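Local coordinates for terminal uridylyltransferase 1 (PDB 5HZD), which catalyses the magnesium- or manganese-dependent addition of uridines from UTP to the 3' ends of guide RNAs and other mitochondrial RNAs in trypanosomes, at residues Phe159-Glu165 against Lys176-Ser180; Glu143-Arg148 against Ser168-Ile174. One frame throughout, in Å; residues are numbered along the deposited sequence.

How the contacts relate
Contacts 1 and 2 lie at the two ends of one beta hairpin, strands 164-167 and 174-177, in the palm of the nucleotidyltransferase catalytic domain; their centres are about 16 Å apart. Contact 1 joins the strands at the open end, where the chain enters and leaves the hairpin, and contact 2 sets segment 168-174, the connecting loop and first residue of the second strand, against the start of helix 143-156, the helix that precedes the hairpin. Their four segments alternate along the chain. Both approach the probable catalytic centre: the side chains of Lys176 in contact 1 and Ile174 in contact 2 come within about 3 and 4 Å of that of Asp286, and Lys176 within about 5 Å of that of Asp123, a predicted metal ligand.

Contact 1: residues Phe159-Glu165 against Lys176-Ser180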
ATOM      1  N   PHE A 159       9.952 -22.250  -1.352  1.00 19.59           N
ATOM      2  CA  PHE A 159      10.406 -20.994  -0.748  1.00 19.40           C
ATOM      3  C   PHE A 159      11.431 -21.285   0.339  1.00 24.59           C
ATOM      4  O   PHE A 159      11.235 -22.192   1.144  1.00 26.40           O
ATOM      5  CB  PHE A 159       9.232 -20.181  -0.194  1.00 14.15           C
ATOM      6  CG  PHE A 159       8.395 -19.530  -1.275  1.00 13.85           C
ATOM      7  CD1 PHE A 159       7.470 -20.275  -2.001  1.00 14.31           C
ATOM      8  CD2 PHE A 159       8.561 -18.179  -1.590  1.00 14.78           C
ATOM      9  CE1 PHE A 159       6.706 -19.677  -3.002  1.00 13.60           C
ATOM     10  CE2 PHE A 159       7.813 -17.581  -2.601  1.00 14.93           C
ATOM     11  CZ  PHE A 159       6.882 -18.333  -3.317  1.00 14.59           C
ATOM     12  N   SER A 160      12.528 -20.530   0.344  1.00 23.53           N
ATOM     13  CA  SER A 160      13.566 -20.676   1.360  1.00 23.44           C
ATOM     14  C   SER A 160      13.319 -19.889   2.653  1.00 24.04           C
ATOM     15  O   SER A 160      12.733 -18.806   2.625  1.00 18.50           O
ATOM     16  CB  SER A 160      14.892 -20.221   0.762  1.00 23.75           C
ATOM     17  OG  SER A 160      15.883 -20.252   1.754  1.00 26.55           O
ATOM     18  N   PHE A 161      13.818 -20.379   3.786  1.00 24.06           N
ATOM     19  CA  PHE A 161      13.757 -19.599   5.014  1.00 26.04           C
ATOM     20  C   PHE A 161      14.497 -18.257   4.902  1.00 22.40           C
ATOM     21  O   PHE A 161      14.211 -17.330   5.646  1.00 26.76           O
ATOM     22  CB  PHE A 161      14.304 -20.403   6.212  1.00 33.57           C
ATOM     23  CG  PHE A 161      15.804 -20.442   6.277  1.00 34.13           C
ATOM     24  CD1 PHE A 161      16.527 -21.194   5.369  1.00 33.99           C
ATOM     25  CD2 PHE A 161      16.488 -19.706   7.223  1.00 35.12           C
ATOM     26  CE1 PHE A 161      17.906 -21.227   5.412  1.00 40.33           C
ATOM     27  CE2 PHE A 161      17.865 -19.736   7.274  1.00 40.54           C
ATOM     28  CZ  PHE A 161      18.577 -20.496   6.364  1.00 40.28           C
ATOM     29  N   VAL A 162      15.452 -18.152   3.978  1.00 18.30           N
ATOM     30  CA  VAL A 162      16.150 -16.888   3.701  1.00 23.11           C
ATOM     31  C   VAL A 162      15.144 -15.802   3.277  1.00 21.48           C
ATOM     32  O   VAL A 162      15.287 -14.622   3.590  1.00 23.57           O
ATOM     33  CB  VAL A 162      17.204 -17.119   2.583  1.00 22.69           C
ATOM     34  CG1 VAL A 162      17.747 -15.828   1.995  1.00 26.76           C
ATOM     35  CG2 VAL A 162      18.355 -17.999   3.117  1.00 27.75           C
ATOM     36  N   ASN A 163      14.103 -16.213   2.569  1.00 17.07           N
ATOM     37  CA  ASN A 163      13.193 -15.261   1.957  1.00 15.07           C
ATOM     38  C   ASN A 163      11.888 -15.083   2.722  1.00 15.83           C
ATOM     39  O   ASN A 163      11.184 -14.063   2.562  1.00 19.12           O
ATOM     40  CB  ASN A 163      12.866 -15.695   0.514  1.00 13.98           C
ATOM     41  CG  ASN A 163      14.086 -15.732  -0.356  1.00 16.59           C
ATOM     42  OD1 ASN A 163      14.692 -16.801  -0.571  1.00 19.98           O
ATOM     43  ND2 ASN A 163      14.481 -14.575  -0.871  1.00 15.81           N
ATOM     44  N   LEU A 164      11.517 -16.074   3.518  1.00 16.47           N
ATOM     45  CA  LEU A 164      10.241 -16.030   4.227  1.00 15.87           C
ATOM     46  C   LEU A 164      10.371 -15.567   5.655  1.00 16.63           C
ATOM     47  O   LEU A 164      11.163 -16.129   6.431  1.00 23.66           O
ATOM     48  CB  LEU A 164       9.598 -17.418   4.270  1.00 23.39           C
ATOM     49  CG  LEU A 164       8.935 -17.933   3.012  1.00 24.87           C
ATOM     50  CD1 LEU A 164       8.369 -19.333   3.285  1.00 25.03           C
ATOM     51  CD2 LEU A 164       7.838 -17.007   2.579  1.00 23.23           C
ATOM     52  N   GLU A 165       9.577 -14.579   6.029  1.00 15.26           N
ATOM     53  CA  GLU A 165       9.563 -14.127   7.423  1.00 15.74           C
ATOM     54  C   GLU A 165       8.149 -14.266   7.982  1.00 16.03           C
ATOM     55  O   GLU A 165       7.322 -13.392   7.777  1.00 16.64           O
ATOM     56  CB  GLU A 165      10.023 -12.655   7.535  1.00 18.56           C
ATOM     57  CG  GLU A 165       9.981 -12.093   8.966  1.00 22.25           C
ATOM     58  CD  GLU A 165      10.328 -10.603   9.095  1.00 21.19           C
ATOM     59  OE1 GLU A 165      10.237 -10.083  10.250  1.00 23.84           O
ATOM     60  OE2 GLU A 165      10.687  -9.966   8.080  1.00 21.31           O
ATOM     61  N   LYS A 176       5.749 -12.172   5.668  1.00 13.03           N
ATOM     62  CA  LYS A 176       6.444 -11.272   4.750  1.00 13.93           C
ATOM     63  C   LYS A 176       7.357 -12.091   3.882  1.00 13.51           C
ATOM     64  O   LYS A 176       8.110 -12.945   4.374  1.00 18.09           O
ATOM     65  CB  LYS A 176       7.302 -10.265   5.537  1.00 15.48           C
ATOM     66  CG  LYS A 176       6.462  -9.121   6.169  1.00 22.03           C
ATOM     67  CD  LYS A 176       7.375  -8.077   6.825  1.00 24.01           C
ATOM     68  CE  LYS A 176       8.020  -7.200   5.784  1.00 28.38           C
ATOM     69  NZ  LYS A 176       6.998  -6.200   5.301  1.00 27.08           N
ATOM     70  N   HIS A 177       7.309 -11.863   2.574  1.00 11.65           N
ATOM     71  CA  HIS A 177       8.260 -12.490   1.681  1.00 11.87           C
ATOM     72  C   HIS A 177       9.216 -11.455   1.119  1.00 14.55           C
ATOM     73  O   HIS A 177       8.792 -10.426   0.572  1.00 14.63           O
ATOM     74  CB  HIS A 177       7.522 -13.212   0.533  1.00 12.31           C
ATOM     75  CG  HIS A 177       8.457 -13.765  -0.495  1.00 13.17           C
ATOM     76  ND1 HIS A 177       8.662 -13.159  -1.719  1.00 14.47           N
ATOM     77  CD2 HIS A 177       9.315 -14.816  -0.445  1.00 13.93           C
ATOM     78  CE1 HIS A 177       9.559 -13.855  -2.398  1.00 17.47           C
ATOM     79  NE2 HIS A 177       9.985 -14.850  -1.638  1.00 15.83           N
ATOM     80  N   HIS A 178      10.508 -11.694   1.311  1.00 14.26           N
ATOM     81  CA  HIS A 178      11.552 -10.784   0.845  1.00 15.17           C
ATOM     82  C   HIS A 178      12.252 -11.422  -0.353  1.00 15.78           C
ATOM     83  O   HIS A 178      12.996 -12.384  -0.206  1.00 20.51           O
ATOM     84  CB  HIS A 178      12.597 -10.577   1.949  1.00 16.09           C
ATOM     85  CG  HIS A 178      12.040 -10.142   3.263  1.00 19.74           C
ATOM     86  ND1 HIS A 178      11.852  -8.815   3.586  1.00 26.15           N
ATOM     87  CD2 HIS A 178      11.662 -10.856   4.354  1.00 15.91           C
ATOM     88  CE1 HIS A 178      11.362  -8.728   4.813  1.00 24.64           C
ATOM     89  NE2 HIS A 178      11.249  -9.951   5.304  1.00 22.74           N
ATOM     90  N   ALA A 179      12.042 -10.870  -1.545  1.00 17.14           N
ATOM     91  CA  ALA A 179      12.635 -11.457  -2.744  1.00 18.67           C
ATOM     92  C   ALA A 179      14.109 -11.194  -2.848  1.00 17.53           C
ATOM     93  O   ALA A 179      14.569 -10.083  -2.587  1.00 21.22           O
ATOM     94  CB  ALA A 179      11.955 -10.917  -3.998  1.00 19.78           C
ATOM     95  N   SER A 180      14.850 -12.216  -3.245  1.00 15.43           N
ATOM     96  CA  SER A 180      16.266 -12.055  -3.548  1.00 18.69           C
ATOM     97  C   SER A 180      16.427 -11.289  -4.859  1.00 25.29           C
ATOM     98  O   SER A 180      15.530 -11.278  -5.705  1.00 28.52           O
ATOM     99  CB  SER A 180      16.940 -13.419  -3.667  1.00 22.50           C
ATOM    100  OG  SER A 180      16.850 -14.129  -2.447  1.00 22.41           O
TER
HETATM  101  O   HOH W   1      17.183 -17.182  -1.483  1.00 38.40           O
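Residues 164-165 and 176-177 run antiparallel at the open end of the palm hairpin. Glu165 and Lys176 form a hydrogen-bonded pair (Glu165 N to Lys176 O 2.7 Å, Lys176 N to Glu165 O 2.9 Å); Leu164 and His177 are the non-hydrogen-bonded pair, CA to CA 4.8 Å. Beyond the strands, His178 N still donates to Asn163 O at 2.8 Å. Ahead of them, Ser160 OG accepts from Val162 N at 3.1 Å in an ST turn. On the face of Leu164 and His177, the Phe159 edge meets the His177 ring face, an offset T-shaped pair with centroids 5.2 Å apart; helix 143-156 packs on Phe159 and Leu164 through Leu154. On the other face, Lys176 NZ leaves the hairpin for a salt bridge with Asp286, a residue probably important for catalysis, while His178 NE2 donates to Glu165 OE2 at 2.8 Å. Asn163 ties down the departing chain: ND2 donates to His178 O (2.7 Å) and Ser180 OG (2.9 Å), and a water bridges its OD1 to Ser180 OG.

Contact 2: residues Glu143-Arg148 against Ser168-Ile174; sequences EKNAVR and SHARVPI
The first turn and a half of helix 143-156 packs against the irregular loop that links the two strands of the palm hairpin. Segment 143-148 is helical throughout, with Val147 N bonded to Glu143 O at 2.9 Å; Glu143 and Val147, one turn apart, point their CA-to-CB bonds at the loop. Ser168 (phi/psi -77/-17) comes first and brings the backbones closest, its CA 4.5 Å from Lys144 CA; Lys144 CB lies 3.6 Å from Ser168 O, and Ser168 CB is 4.0 Å from Val147 CG1. At His169 (-115/6, chi1 m) the ring reaches back to the helix, where Lys144, with chi1 to chi3 t and chi4 p, donates from NZ to His169 NE2 at 3.0 Å. The chain swings away through extended Ala170 (-63/170) and helical Arg171 (-61/-38), a probable RNA-binding residue. Val172 and Pro173 are extended; the CA-to-CB bond of Val172 points away from the helix, whereas Pro173 is the apolar wedge, CG 3.7 Å from Glu143 CB and CB 3.8 Å from Val147 CG2. Ile174 O lies 3.7 Å from Val147 CG2. One water donates to both Glu143 OE2 and Pro173 O, 2.8 Å each, and Glu143 OE2 also forms a salt bridge with Arg290. The contact thus has a small apolar centre, with the single direct hydrogen bond at its exposed side, and the NZ-to-NE2 bond implies that His169 NE2 carries no proton here.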
ATOM      1  N   GLU A 143      -4.974 -16.425  13.729  1.00 15.23           N
ATOM      2  CA  GLU A 143      -4.026 -15.998  12.721  1.00 15.98           C
ATOM      3  C   GLU A 143      -2.601 -16.465  12.949  1.00 14.04           C
ATOM      4  O   GLU A 143      -1.873 -16.647  11.977  1.00 13.41           O
ATOM      5  CB  GLU A 143      -4.077 -14.473  12.537  1.00 17.00           C
ATOM      6  CG  GLU A 143      -5.346 -13.992  11.855  1.00 19.34           C
ATOM      7  CD  GLU A 143      -5.583 -12.519  12.143  1.00 20.19           C
ATOM      8  OE1 GLU A 143      -5.925 -12.201  13.313  1.00 23.70           O
ATOM      9  OE2 GLU A 143      -5.432 -11.709  11.216  1.00 19.97           O
ATOM     10  N   LYS A 144      -2.189 -16.647  14.210  1.00 14.29           N
ATOM     11  CA  LYS A 144      -0.851 -17.166  14.441  1.00 14.16           C
ATOM     12  C   LYS A 144      -0.713 -18.547  13.775  1.00 14.28           C
ATOM     13  O   LYS A 144       0.342 -18.912  13.219  1.00 14.19           O
ATOM     14  CB  LYS A 144      -0.577 -17.261  15.950  1.00 21.47           C
ATOM     15  CG  LYS A 144       0.663 -18.050  16.315  1.00 34.91           C
ATOM     16  CD  LYS A 144       0.849 -18.173  17.828  1.00 44.44           C
ATOM     17  CE  LYS A 144       1.870 -19.263  18.168  1.00 51.86           C
ATOM     18  NZ  LYS A 144       3.154 -19.115  17.406  1.00 56.71           N
ATOM     19  N   ASN A 145      -1.797 -19.324  13.830  1.00 14.86           N
ATOM     20  CA  ASN A 145      -1.708 -20.673  13.274  1.00 14.71           C
ATOM     21  C   ASN A 145      -1.783 -20.650  11.765  1.00 14.32           C
ATOM     22  O   ASN A 145      -1.112 -21.439  11.089  1.00 14.48           O
ATOM     23  CB  ASN A 145      -2.799 -21.578  13.874  1.00 15.20           C
ATOM     24  CG  ASN A 145      -2.643 -21.715  15.345  1.00 15.67           C
ATOM     25  OD1 ASN A 145      -1.523 -21.840  15.831  1.00 26.16           O
ATOM     26  ND2 ASN A 145      -3.746 -21.678  16.067  1.00 23.44           N
ATOM     27  N   ALA A 146      -2.580 -19.731  11.219  1.00 14.00           N
ATOM     28  CA  ALA A 146      -2.676 -19.544   9.780  1.00 13.65           C
ATOM     29  C   ALA A 146      -1.302 -19.157   9.218  1.00 13.36           C
ATOM     30  O   ALA A 146      -0.848 -19.682   8.194  1.00 13.29           O
ATOM     31  CB  ALA A 146      -3.717 -18.463   9.465  1.00 13.41           C
ATOM     32  N   VAL A 147      -0.622 -18.238   9.902  1.00 13.25           N
ATOM     33  CA  VAL A 147       0.717 -17.839   9.465  1.00 13.06           C
ATOM     34  C   VAL A 147       1.667 -19.029   9.429  1.00 13.34           C
ATOM     35  O   VAL A 147       2.391 -19.206   8.434  1.00 13.39           O
ATOM     36  CB  VAL A 147       1.311 -16.752  10.405  1.00 13.02           C
ATOM     37  CG1 VAL A 147       2.851 -16.681  10.268  1.00 13.30           C
ATOM     38  CG2 VAL A 147       0.658 -15.406  10.133  1.00 13.55           C
ATOM     39  N   ARG A 148       1.650 -19.862  10.475  1.00 13.76           N
ATOM     40  CA  ARG A 148       2.559 -21.026  10.526  1.00 14.09           C
ATOM     41  C   ARG A 148       2.165 -22.048   9.451  1.00 14.68           C
ATOM     42  O   ARG A 148       3.035 -22.584   8.779  1.00 15.73           O
ATOM     43  CB  ARG A 148       2.605 -21.644  11.932  1.00 15.46           C
ATOM     44  CG  ARG A 148       3.084 -20.597  12.962  1.00 27.18           C
ATOM     45  CD  ARG A 148       2.752 -20.920  14.405  1.00 37.63           C
ATOM     46  NE  ARG A 148       3.287 -22.209  14.806  1.00 38.80           N
ATOM     47  CZ  ARG A 148       2.529 -23.210  15.244  1.00 43.77           C
ATOM     48  NH1 ARG A 148       1.204 -23.047  15.337  1.00 37.95           N
ATOM     49  NH2 ARG A 148       3.089 -24.367  15.596  1.00 44.35           N
ATOM     50  N   SER A 168       4.169 -14.267  13.326  1.00 23.38           N
ATOM     51  CA  SER A 168       2.934 -14.859  13.863  1.00 25.82           C
ATOM     52  C   SER A 168       2.383 -14.069  15.045  1.00 32.53           C
ATOM     53  O   SER A 168       1.197 -14.209  15.396  1.00 29.78           O
ATOM     54  CB  SER A 168       3.187 -16.315  14.257  1.00 32.29           C
ATOM     55  OG  SER A 168       4.296 -16.395  15.135  1.00 37.02           O
ATOM     56  N   HIS A 169       3.229 -13.216  15.626  1.00 30.30           N
ATOM     57  CA  HIS A 169       2.897 -12.539  16.882  1.00 38.11           C
ATOM     58  C   HIS A 169       2.760 -11.008  16.824  1.00 40.33           C
ATOM     59  O   HIS A 169       2.581 -10.366  17.853  1.00 46.92           O
ATOM     60  CB  HIS A 169       3.887 -12.956  17.974  1.00 44.27           C
ATOM     61  CG  HIS A 169       3.703 -14.368  18.440  1.00 51.78           C
ATOM     62  ND1 HIS A 169       2.798 -14.718  19.419  1.00 55.21           N
ATOM     63  CD2 HIS A 169       4.298 -15.522  18.050  1.00 55.37           C
ATOM     64  CE1 HIS A 169       2.847 -16.023  19.619  1.00 57.20           C
ATOM     65  NE2 HIS A 169       3.750 -16.535  18.801  1.00 57.37           N
ATOM     66  N   ALA A 170       2.823 -10.428  15.632  1.00 34.27           N
ATOM     67  CA  ALA A 170       2.500  -9.015  15.470  1.00 32.62           C
ATOM     68  C   ALA A 170       1.032  -8.775  15.838  1.00 34.04           C
ATOM     69  O   ALA A 170       0.269  -9.727  16.010  1.00 34.04           O
ATOM     70  CB  ALA A 170       2.749  -8.588  14.057  1.00 28.20           C
ATOM     71  N   ARG A 171       0.632  -7.510  15.945  1.00 36.92           N
ATOM     72  CA  ARG A 171      -0.751  -7.180  16.284  1.00 38.72           C
ATOM     73  C   ARG A 171      -1.664  -7.743  15.200  1.00 35.04           C
ATOM     74  O   ARG A 171      -2.766  -8.231  15.471  1.00 34.81           O
ATOM     75  CB  ARG A 171      -0.924  -5.665  16.390  1.00 46.65           C
ATOM     76  CG  ARG A 171      -1.918  -5.212  17.452  1.00 54.96           C
ATOM     77  CD  ARG A 171      -2.151  -3.708  17.368  1.00 58.79           C
ATOM     78  NE  ARG A 171      -2.351  -3.269  15.985  1.00 60.13           N
ATOM     79  CZ  ARG A 171      -3.517  -3.297  15.343  1.00 59.78           C
ATOM     80  NH1 ARG A 171      -4.605  -3.745  15.954  1.00 60.71           N
ATOM     81  NH2 ARG A 171      -3.596  -2.874  14.086  1.00 57.84           N
ATOM     82  N   VAL A 172      -1.182  -7.668  13.966  1.00 32.22           N
ATOM     83  CA  VAL A 172      -1.820  -8.329  12.841  1.00 30.85           C
ATOM     84  C   VAL A 172      -0.794  -9.344  12.329  1.00 22.67           C
ATOM     85  O   VAL A 172       0.182  -8.955  11.687  1.00 21.91           O
ATOM     86  CB  VAL A 172      -2.170  -7.332  11.723  1.00 35.53           C
ATOM     87  CG1 VAL A 172      -2.923  -8.023  10.613  1.00 34.35           C
ATOM     88  CG2 VAL A 172      -3.008  -6.177  12.272  1.00 43.20           C
ATOM     89  N   PRO A 173      -0.976 -10.641  12.651  1.00 20.65           N
ATOM     90  CA  PRO A 173       0.027 -11.592  12.163  1.00 16.21           C
ATOM     91  C   PRO A 173       0.024 -11.680  10.650  1.00 16.83           C
ATOM     92  O   PRO A 173      -1.032 -11.665  10.011  1.00 18.14           O
ATOM     93  CB  PRO A 173      -0.451 -12.928  12.739  1.00 16.73           C
ATOM     94  CG  PRO A 173      -1.265 -12.516  13.959  1.00 20.22           C
ATOM     95  CD  PRO A 173      -1.986 -11.298  13.496  1.00 18.62           C
ATOM     96  N   ILE A 174       1.216 -11.743  10.066  1.00 13.87           N
ATOM     97  CA  ILE A 174       1.358 -11.765   8.614  1.00 13.08           C
ATOM     98  C   ILE A 174       2.545 -12.640   8.244  1.00 12.18           C
ATOM     99  O   ILE A 174       3.312 -13.071   9.111  1.00 13.65           O
ATOM    100  CB  ILE A 174       1.584 -10.359   8.012  1.00 14.64           C
ATOM    101  CG1 ILE A 174       2.834  -9.713   8.621  1.00 18.07           C
ATOM    102  CG2 ILE A 174       0.379  -9.459   8.254  1.00 15.90           C
ATOM    103  CD1 ILE A 174       3.290  -8.461   7.827  1.00 16.70           C
TER
HETATM  104  O   HOH W   2      -3.656 -11.128   9.187  1.00 20.48           O